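Local coordinates for protein STU0660 (Streptococcus thermophilus, PDB 3ZTH) that belongs to the large Csn2 proteins of CRISPR-mediated bacterial immunity, binds magnesium ions and probably binds DNA, at residues I17-Q26 and T233-L244; K245-F253 and H263-Y271. One frame throughout, in Å; residues are numbered along the deposited sequence.

Interaction 1 (I17-Q26 and T233-L244). With MG (magnesium ion), chain C.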
# COMPACT_ATOMS: atom_id res chain seq x y z
N ILE A 17 -17.71 -2.06 40.17
CA ILE A 17 -17.07 -3.21 39.52
C ILE A 17 -16.59 -4.33 40.45
O ILE A 17 -15.96 -4.08 41.48
CB ILE A 17 -15.84 -2.74 38.69
CG1 ILE A 17 -16.22 -1.56 37.79
CG2 ILE A 17 -15.28 -3.90 37.89
CD1 ILE A 17 -17.32 -1.85 36.79
N GLY A 18 -16.89 -5.57 40.07
CA GLY A 18 -16.48 -6.73 40.86
C GLY A 18 -16.12 -7.89 39.95
O GLY A 18 -16.31 -7.80 38.74
N ALA A 19 -15.59 -8.98 40.52
CA ALA A 19 -15.20 -10.14 39.73
C ALA A 19 -16.22 -10.34 38.61
O ALA A 19 -15.86 -10.39 37.42
CB ALA A 19 -15.16 -11.37 40.62
N ILE A 20 -17.49 -10.43 38.98
CA ILE A 20 -18.54 -10.57 37.99
C ILE A 20 -19.48 -9.37 38.12
O ILE A 20 -20.27 -9.27 39.06
CB ILE A 20 -19.31 -11.90 38.17
CG1 ILE A 20 -18.38 -13.07 37.86
CG2 ILE A 20 -20.49 -11.96 37.20
CD1 ILE A 20 -19.04 -14.42 37.91
N THR A 21 -19.36 -8.46 37.16
CA THR A 21 -20.18 -7.25 37.12
C THR A 21 -21.30 -7.37 36.08
O THR A 21 -21.07 -7.85 34.96
CB THR A 21 -19.30 -6.03 36.75
OG1 THR A 21 -18.22 -5.92 37.68
CG2 THR A 21 -20.13 -4.74 36.76
N GLN A 22 -22.50 -6.93 36.45
CA GLN A 22 -23.65 -6.98 35.54
C GLN A 22 -24.31 -5.61 35.39
O GLN A 22 -24.69 -4.98 36.38
CB GLN A 22 -24.67 -8.00 36.02
CG GLN A 22 -24.14 -9.43 36.11
CD GLN A 22 -25.15 -10.40 36.68
OE1 GLN A 22 -26.01 -10.93 35.96
NE2 GLN A 22 -25.07 -10.63 37.99
N ILE A 23 -24.41 -5.14 34.16
CA ILE A 23 -25.01 -3.85 33.87
C ILE A 23 -26.37 -4.11 33.24
O ILE A 23 -26.46 -4.73 32.18
CB ILE A 23 -24.11 -3.02 32.93
CG1 ILE A 23 -22.84 -2.63 33.67
CG2 ILE A 23 -24.84 -1.76 32.45
CD1 ILE A 23 -21.81 -1.95 32.81
N VAL A 24 -27.41 -3.64 33.91
CA VAL A 24 -28.78 -3.84 33.47
C VAL A 24 -29.54 -2.52 33.50
O VAL A 24 -28.99 -1.50 33.93
CB VAL A 24 -29.46 -4.86 34.41
CG1 VAL A 24 -30.92 -4.92 34.13
CG2 VAL A 24 -28.85 -6.24 34.22
N GLY A 25 -30.79 -2.50 33.07
CA GLY A 25 -31.54 -1.26 33.10
C GLY A 25 -32.32 -1.00 31.83
O GLY A 25 -32.08 -1.62 30.80
N GLN A 26 -33.27 -0.07 31.91
CA GLN A 26 -34.11 0.25 30.77
C GLN A 26 -33.53 1.34 29.89
O GLN A 26 -34.01 1.57 28.79
CB GLN A 26 -35.51 0.62 31.23
CG GLN A 26 -36.23 -0.53 31.92
CD GLN A 26 -36.18 -1.81 31.10
OE1 GLN A 26 -36.80 -1.91 30.04
NE2 GLN A 26 -35.42 -2.80 31.58
N THR A 233 -11.72 -10.32 35.65
CA THR A 233 -12.93 -9.52 35.83
C THR A 233 -13.85 -9.60 34.61
O THR A 233 -13.41 -9.45 33.47
CB THR A 233 -12.61 -8.04 36.09
OG1 THR A 233 -11.91 -7.91 37.34
CG2 THR A 233 -13.89 -7.22 36.16
N PHE A 234 -15.12 -9.84 34.89
CA PHE A 234 -16.15 -9.94 33.86
C PHE A 234 -17.17 -8.80 33.99
O PHE A 234 -17.60 -8.46 35.09
CB PHE A 234 -16.88 -11.28 33.99
CG PHE A 234 -16.19 -12.43 33.31
CD1 PHE A 234 -16.31 -12.62 31.94
CD2 PHE A 234 -15.47 -13.37 34.05
CE1 PHE A 234 -15.72 -13.73 31.32
CE2 PHE A 234 -14.88 -14.47 33.44
CZ PHE A 234 -15.00 -14.65 32.08
N ILE A 235 -17.55 -8.21 32.85
CA ILE A 235 -18.58 -7.17 32.83
C ILE A 235 -19.60 -7.64 31.80
O ILE A 235 -19.29 -7.70 30.60
CB ILE A 235 -18.06 -5.80 32.37
CG1 ILE A 235 -17.14 -5.20 33.42
CG2 ILE A 235 -19.23 -4.85 32.17
CD1 ILE A 235 -16.60 -3.81 33.03
N LEU A 236 -20.80 -7.99 32.27
CA LEU A 236 -21.88 -8.48 31.41
C LEU A 236 -23.01 -7.46 31.27
O LEU A 236 -23.21 -6.62 32.14
CB LEU A 236 -22.45 -9.78 32.00
CG LEU A 236 -21.45 -10.83 32.53
CD1 LEU A 236 -22.21 -11.95 33.24
CD2 LEU A 236 -20.62 -11.40 31.40
N PHE A 237 -23.74 -7.53 30.16
CA PHE A 237 -24.88 -6.66 29.89
C PHE A 237 -26.07 -7.59 29.64
O PHE A 237 -26.44 -7.85 28.49
CB PHE A 237 -24.64 -5.80 28.64
CG PHE A 237 -23.59 -4.75 28.83
CD1 PHE A 237 -22.24 -5.07 28.73
CD2 PHE A 237 -23.95 -3.44 29.09
CE1 PHE A 237 -21.26 -4.11 28.90
CE2 PHE A 237 -22.98 -2.45 29.25
CZ PHE A 237 -21.63 -2.79 29.16
N PRO A 238 -26.66 -8.12 30.72
CA PRO A 238 -27.80 -9.04 30.62
C PRO A 238 -29.07 -8.42 30.06
O PRO A 238 -29.28 -7.21 30.17
CB PRO A 238 -28.01 -9.51 32.06
CG PRO A 238 -26.67 -9.33 32.69
CD PRO A 238 -26.20 -8.01 32.11
N SER A 239 -29.90 -9.26 29.45
CA SER A 239 -31.18 -8.85 28.89
C SER A 239 -32.10 -8.56 30.08
O SER A 239 -31.75 -8.84 31.22
CB SER A 239 -31.79 -9.97 28.07
OG SER A 239 -30.82 -10.57 27.24
N ASP A 240 -33.28 -8.04 29.80
CA ASP A 240 -34.23 -7.72 30.86
C ASP A 240 -34.82 -8.93 31.59
O ASP A 240 -35.25 -8.81 32.74
CB ASP A 240 -35.37 -6.88 30.29
CG ASP A 240 -34.93 -5.50 29.88
OD1 ASP A 240 -33.72 -5.19 29.99
OD2 ASP A 240 -35.80 -4.72 29.43
N GLN A 241 -34.86 -10.09 30.94
CA GLN A 241 -35.46 -11.24 31.59
C GLN A 241 -34.78 -12.59 31.43
O GLN A 241 -34.35 -12.96 30.34
CB GLN A 241 -36.93 -11.35 31.15
CG GLN A 241 -37.72 -12.48 31.81
CD GLN A 241 -37.59 -13.82 31.07
OE1 GLN A 241 -37.69 -14.89 31.67
NE2 GLN A 241 -37.39 -13.75 29.75
N GLY A 242 -34.67 -13.32 32.53
CA GLY A 242 -34.08 -14.65 32.50
C GLY A 242 -32.58 -14.85 32.42
O GLY A 242 -32.15 -16.00 32.28
N TYR A 243 -31.78 -13.79 32.51
CA TYR A 243 -30.32 -13.94 32.43
C TYR A 243 -29.53 -13.36 33.60
O TYR A 243 -28.45 -13.85 33.94
CB TYR A 243 -29.80 -13.38 31.11
CG TYR A 243 -30.26 -14.21 29.94
CD1 TYR A 243 -31.52 -14.02 29.36
CD2 TYR A 243 -29.47 -15.26 29.46
CE1 TYR A 243 -31.98 -14.85 28.36
CE2 TYR A 243 -29.92 -16.10 28.46
CZ TYR A 243 -31.17 -15.89 27.91
OH TYR A 243 -31.62 -16.72 26.91
N LEU A 244 -30.05 -12.30 34.21
CA LEU A 244 -29.39 -11.68 35.35
C LEU A 244 -29.31 -12.68 36.50
O LEU A 244 -30.31 -13.28 36.88
CB LEU A 244 -30.19 -10.45 35.78
CG LEU A 244 -29.68 -9.65 36.97
CD1 LEU A 244 -28.30 -9.06 36.64
CD2 LEU A 244 -30.69 -8.56 37.32
MG MG C . -35.79 -2.92 27.81
O HOH W 1 -26.23 -12.72 33.80
O HOH W 2 -28.03 -4.74 29.99
O HOH W 3 -33.62 -2.50 28.93
O HOH W 4 -38.10 -3.74 27.86
O HOH W 5 -35.97 -1.17 26.17

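Interaction 2 (K245-F253 and H263-Y271)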
# COMPACT_ATOMS: atom_id res chain seq x y z
N LYS A 245 -28.11 -12.86 37.06
CA LYS A 245 -27.92 -13.79 38.18
C LYS A 245 -27.56 -13.00 39.43
O LYS A 245 -26.58 -12.25 39.43
CB LYS A 245 -26.78 -14.78 37.88
CG LYS A 245 -26.96 -15.62 36.63
CD LYS A 245 -28.22 -16.48 36.71
CE LYS A 245 -28.50 -17.17 35.38
NZ LYS A 245 -29.76 -17.99 35.39
N ILE A 246 -28.35 -13.16 40.48
CA ILE A 246 -28.09 -12.45 41.73
C ILE A 246 -27.80 -13.40 42.89
O ILE A 246 -28.55 -14.34 43.13
CB ILE A 246 -29.29 -11.55 42.13
CG1 ILE A 246 -29.44 -10.40 41.14
CG2 ILE A 246 -29.10 -11.02 43.54
CD1 ILE A 246 -30.58 -9.47 41.44
N ASP A 247 -26.69 -13.16 43.59
CA ASP A 247 -26.32 -13.95 44.77
C ASP A 247 -25.62 -13.02 45.76
O ASP A 247 -25.40 -11.84 45.45
CB ASP A 247 -25.41 -15.15 44.41
CG ASP A 247 -24.08 -14.73 43.81
OD1 ASP A 247 -23.43 -13.81 44.35
OD2 ASP A 247 -23.67 -15.34 42.80
N GLU A 248 -25.27 -13.53 46.94
CA GLU A 248 -24.61 -12.70 47.95
C GLU A 248 -23.30 -12.07 47.50
O GLU A 248 -22.99 -10.94 47.86
CB GLU A 248 -24.35 -13.51 49.23
CG GLU A 248 -25.45 -13.39 50.29
CD GLU A 248 -25.72 -11.94 50.73
OE1 GLU A 248 -25.14 -10.99 50.14
OE2 GLU A 248 -26.53 -11.75 51.67
N GLU A 249 -22.53 -12.79 46.70
CA GLU A 249 -21.24 -12.30 46.24
C GLU A 249 -21.27 -11.20 45.19
O GLU A 249 -20.57 -10.20 45.33
CB GLU A 249 -20.40 -13.46 45.72
CG GLU A 249 -20.24 -14.57 46.74
CD GLU A 249 -19.88 -14.04 48.12
OE1 GLU A 249 -18.82 -13.39 48.25
OE2 GLU A 249 -20.67 -14.27 49.07
N ASN A 250 -22.06 -11.39 44.14
CA ASN A 250 -22.12 -10.42 43.04
C ASN A 250 -23.18 -9.33 43.16
O ASN A 250 -23.21 -8.40 42.36
CB ASN A 250 -22.32 -11.16 41.72
CG ASN A 250 -23.71 -11.81 41.60
OD1 ASN A 250 -24.62 -11.54 42.38
ND2 ASN A 250 -23.86 -12.67 40.60
N SER A 251 -24.06 -9.44 44.14
CA SER A 251 -25.14 -8.48 44.34
C SER A 251 -24.77 -6.99 44.18
O SER A 251 -25.43 -6.25 43.44
CB SER A 251 -25.75 -8.69 45.72
OG SER A 251 -26.96 -7.97 45.84
N ARG A 252 -23.74 -6.55 44.90
CA ARG A 252 -23.31 -5.16 44.87
C ARG A 252 -22.76 -4.71 43.51
O ARG A 252 -22.66 -3.52 43.24
CB ARG A 252 -22.25 -4.94 45.95
CG ARG A 252 -22.82 -4.93 47.37
CD ARG A 252 -21.75 -4.71 48.44
NE ARG A 252 -20.84 -5.85 48.54
CZ ARG A 252 -19.55 -5.83 48.18
NH1 ARG A 252 -19.02 -4.71 47.70
NH2 ARG A 252 -18.81 -6.92 48.30
N PHE A 253 -22.43 -5.66 42.65
CA PHE A 253 -21.88 -5.32 41.35
C PHE A 253 -22.91 -5.35 40.23
O PHE A 253 -22.56 -5.32 39.05
CB PHE A 253 -20.69 -6.22 41.07
CG PHE A 253 -19.71 -6.23 42.20
CD1 PHE A 253 -19.11 -5.04 42.63
CD2 PHE A 253 -19.45 -7.40 42.91
CE1 PHE A 253 -18.29 -5.01 43.75
CE2 PHE A 253 -18.63 -7.39 44.04
CZ PHE A 253 -18.05 -6.19 44.46
N HIS A 263 -26.42 0.93 42.16
CA HIS A 263 -26.02 -0.47 42.14
C HIS A 263 -26.75 -1.09 43.33
O HIS A 263 -27.08 -0.40 44.29
CB HIS A 263 -24.50 -0.64 42.24
CG HIS A 263 -23.89 -0.05 43.46
ND1 HIS A 263 -24.14 -0.53 44.73
CD2 HIS A 263 -22.99 0.95 43.61
CE1 HIS A 263 -23.41 0.14 45.61
NE2 HIS A 263 -22.70 1.05 44.95
N LEU A 264 -27.04 -2.39 43.25
CA LEU A 264 -27.74 -3.06 44.34
C LEU A 264 -26.88 -3.12 45.59
O LEU A 264 -25.66 -2.89 45.54
CB LEU A 264 -28.14 -4.49 43.94
CG LEU A 264 -29.21 -4.68 42.85
CD1 LEU A 264 -29.46 -6.16 42.62
CD2 LEU A 264 -30.50 -3.99 43.27
N TYR A 265 -27.53 -3.42 46.71
CA TYR A 265 -26.87 -3.55 48.00
C TYR A 265 -26.68 -5.05 48.23
O TYR A 265 -26.91 -5.85 47.32
CB TYR A 265 -27.75 -3.00 49.13
CG TYR A 265 -28.16 -1.54 49.00
CD1 TYR A 265 -27.22 -0.51 49.07
CD2 TYR A 265 -29.51 -1.20 48.86
CE1 TYR A 265 -27.61 0.83 49.03
CE2 TYR A 265 -29.91 0.14 48.82
CZ TYR A 265 -28.96 1.15 48.91
OH TYR A 265 -29.39 2.46 48.90
N ASP A 266 -26.28 -5.43 49.44
CA ASP A 266 -26.13 -6.85 49.75
C ASP A 266 -27.55 -7.41 49.81
O ASP A 266 -28.48 -6.69 50.19
CB ASP A 266 -25.45 -7.05 51.11
CG ASP A 266 -23.98 -6.65 51.08
OD1 ASP A 266 -23.20 -7.27 50.33
OD2 ASP A 266 -23.62 -5.71 51.83
N VAL A 267 -27.70 -8.67 49.43
CA VAL A 267 -28.99 -9.34 49.41
C VAL A 267 -29.66 -9.44 50.79
O VAL A 267 -30.84 -9.13 50.93
CB VAL A 267 -28.86 -10.76 48.82
CG1 VAL A 267 -30.23 -11.39 48.65
CG2 VAL A 267 -28.12 -10.69 47.49
N GLU A 268 -28.91 -9.86 51.80
CA GLU A 268 -29.49 -9.96 53.14
C GLU A 268 -29.95 -8.58 53.62
O GLU A 268 -31.00 -8.44 54.25
CB GLU A 268 -28.47 -10.55 54.12
CG GLU A 268 -29.03 -10.81 55.52
CD GLU A 268 -30.32 -11.64 55.50
OE1 GLU A 268 -30.44 -12.54 54.63
OE2 GLU A 268 -31.20 -11.40 56.36
N PHE A 269 -29.16 -7.56 53.32
CA PHE A 269 -29.52 -6.21 53.71
C PHE A 269 -30.88 -5.85 53.10
O PHE A 269 -31.79 -5.44 53.81
CB PHE A 269 -28.45 -5.22 53.21
CG PHE A 269 -28.80 -3.78 53.47
CD1 PHE A 269 -28.53 -3.19 54.70
CD2 PHE A 269 -29.44 -3.02 52.48
CE1 PHE A 269 -28.90 -1.86 54.94
CE2 PHE A 269 -29.81 -1.70 52.71
CZ PHE A 269 -29.53 -1.11 53.95
N MSE A 270 -31.02 -6.04 51.79
CA MSE A 270 -32.26 -5.71 51.10
C MSE A 270 -33.44 -6.57 51.53
O MSE A 270 -34.58 -6.10 51.58
CB MSE A 270 -32.07 -5.82 49.60
CG MSE A 270 -31.02 -4.87 49.07
SE MSE A 270 -30.95 -4.88 47.14
CE MSE A 270 -29.95 -6.52 46.89
N TYR A 271 -33.17 -7.84 51.83
CA TYR A 271 -34.25 -8.72 52.25
C TYR A 271 -34.89 -8.16 53.51
O TYR A 271 -36.11 -8.02 53.59
CB TYR A 271 -33.71 -10.12 52.54
CG TYR A 271 -34.76 -11.09 53.00
CD1 TYR A 271 -35.63 -11.69 52.09
CD2 TYR A 271 -34.90 -11.42 54.35
CE1 TYR A 271 -36.61 -12.58 52.50
CE2 TYR A 271 -35.87 -12.31 54.78
CZ TYR A 271 -36.72 -12.89 53.85
OH TYR A 271 -37.70 -13.77 54.27

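Interaction 1 (I17-Q26 and T233-L244)
T21 of strand 20-24 bonds to the parallel strand beside it at F234 and L236: its N donates to F234 O, and its O accepts from L236 N at 2.7 Å, nearly straight at 173°. F234 N to A19 O and I23 N to L236 O complete the set. Q22 is the side chain to follow. Its CB lies 3.8 Å from L244 CD1, with P238 CG a little farther off, and CG passes L236 CD1. The chain beyond is extended (chi2 176°), which carries the amide carbon across L244 CD1 at 3.4 Å. At the tip, OE1 accepts from a water that also donates to Y243 O, while NE2 donates to K245 O. I23 runs alongside the F237 ring, CD1 3.7 Å from CZ. Past the strand ends, Q26, bent at chi2 (-50°), and D240 meet at magnesium: OE1 of Q26 is 2.6 Å and OD2 of D240 2.4 Å from the ion, with three waters beside them. Q26 NE2 donates to P298 O, and only weakly to the same OD2 of D240. Adjacent parallel strands with a magnesium site just beyond their C-terminal ends fit the P-loop NTPase clan, to which this family belongs.

Interaction 2 (K245-F253 and H263-Y271)
S251, R252 and E248 meet L264 to E268 in a mixed polar and apolar contact, partly buried, that brings the loop leading into strand 254-257 against the start of helix 267-277. S251 sits in the middle. With OG anti to the backbone N (chi1 -168°), the hydroxyl points at Y265 O and donates to it at 2.6 Å, nearly in line with the C=O bond. The same OG rests against V267 CG2, 3.4 Å away, and the CE methyl of selenomethionine M270. Nearby the I246 and L264 side chains cross at about a right angle, with I246 CD1 3.7 Å from L264 CD1, and helix 286-296 adds L293 to this apolar patch. The chain between the segments forms most of an antiparallel beta hairpin, strands 254-257 and 261-263, so the contact joins the stretches that enter and leave it. The entering loop has its own brace, an Asx motif in which D247 OD1 takes the N-H of N250; separately, N250 OD1 takes the N-H of D247. On the outer side E248, bent at chi2, brings OE2 to the N-H of E268, its N 3.0 Å away, which meets the carboxylate from above its plane. D266, at the N-cap, makes no capping bond with its side chain; its OD1 lies at the edge of the R252 guanidinium, 3.3 Å from R252 NE, a salt bridge whose hydrogen bond is weak, with the two planes 57° apart. E248 OE1 comes within 4.2 Å of D266 OD1, a like-charge approach that R252 and the helix N-terminus probably ease.

Interaction 1 is the buried one, near the middle of the chain, whereas interaction 2 lies farther out, about 20 Å from the chain centre, and is partly open. Their centres are about 13 Å apart, and they follow each other directly along the chain, L244 handing over to K245. Strand 20-24 ties them: one edge belongs to interaction 1, while on the other Q22 N probably bonds to F253 O as strand 254-257 begins. Regular backbone bonds and apolar side chains dominate 17-26 with 233-244, and its charged chemistry is gathered at the metal. Between 245-253 and 263-271 the polar bonds instead all involve side chains, reaching the start of helix 267-277 and the residues just before it.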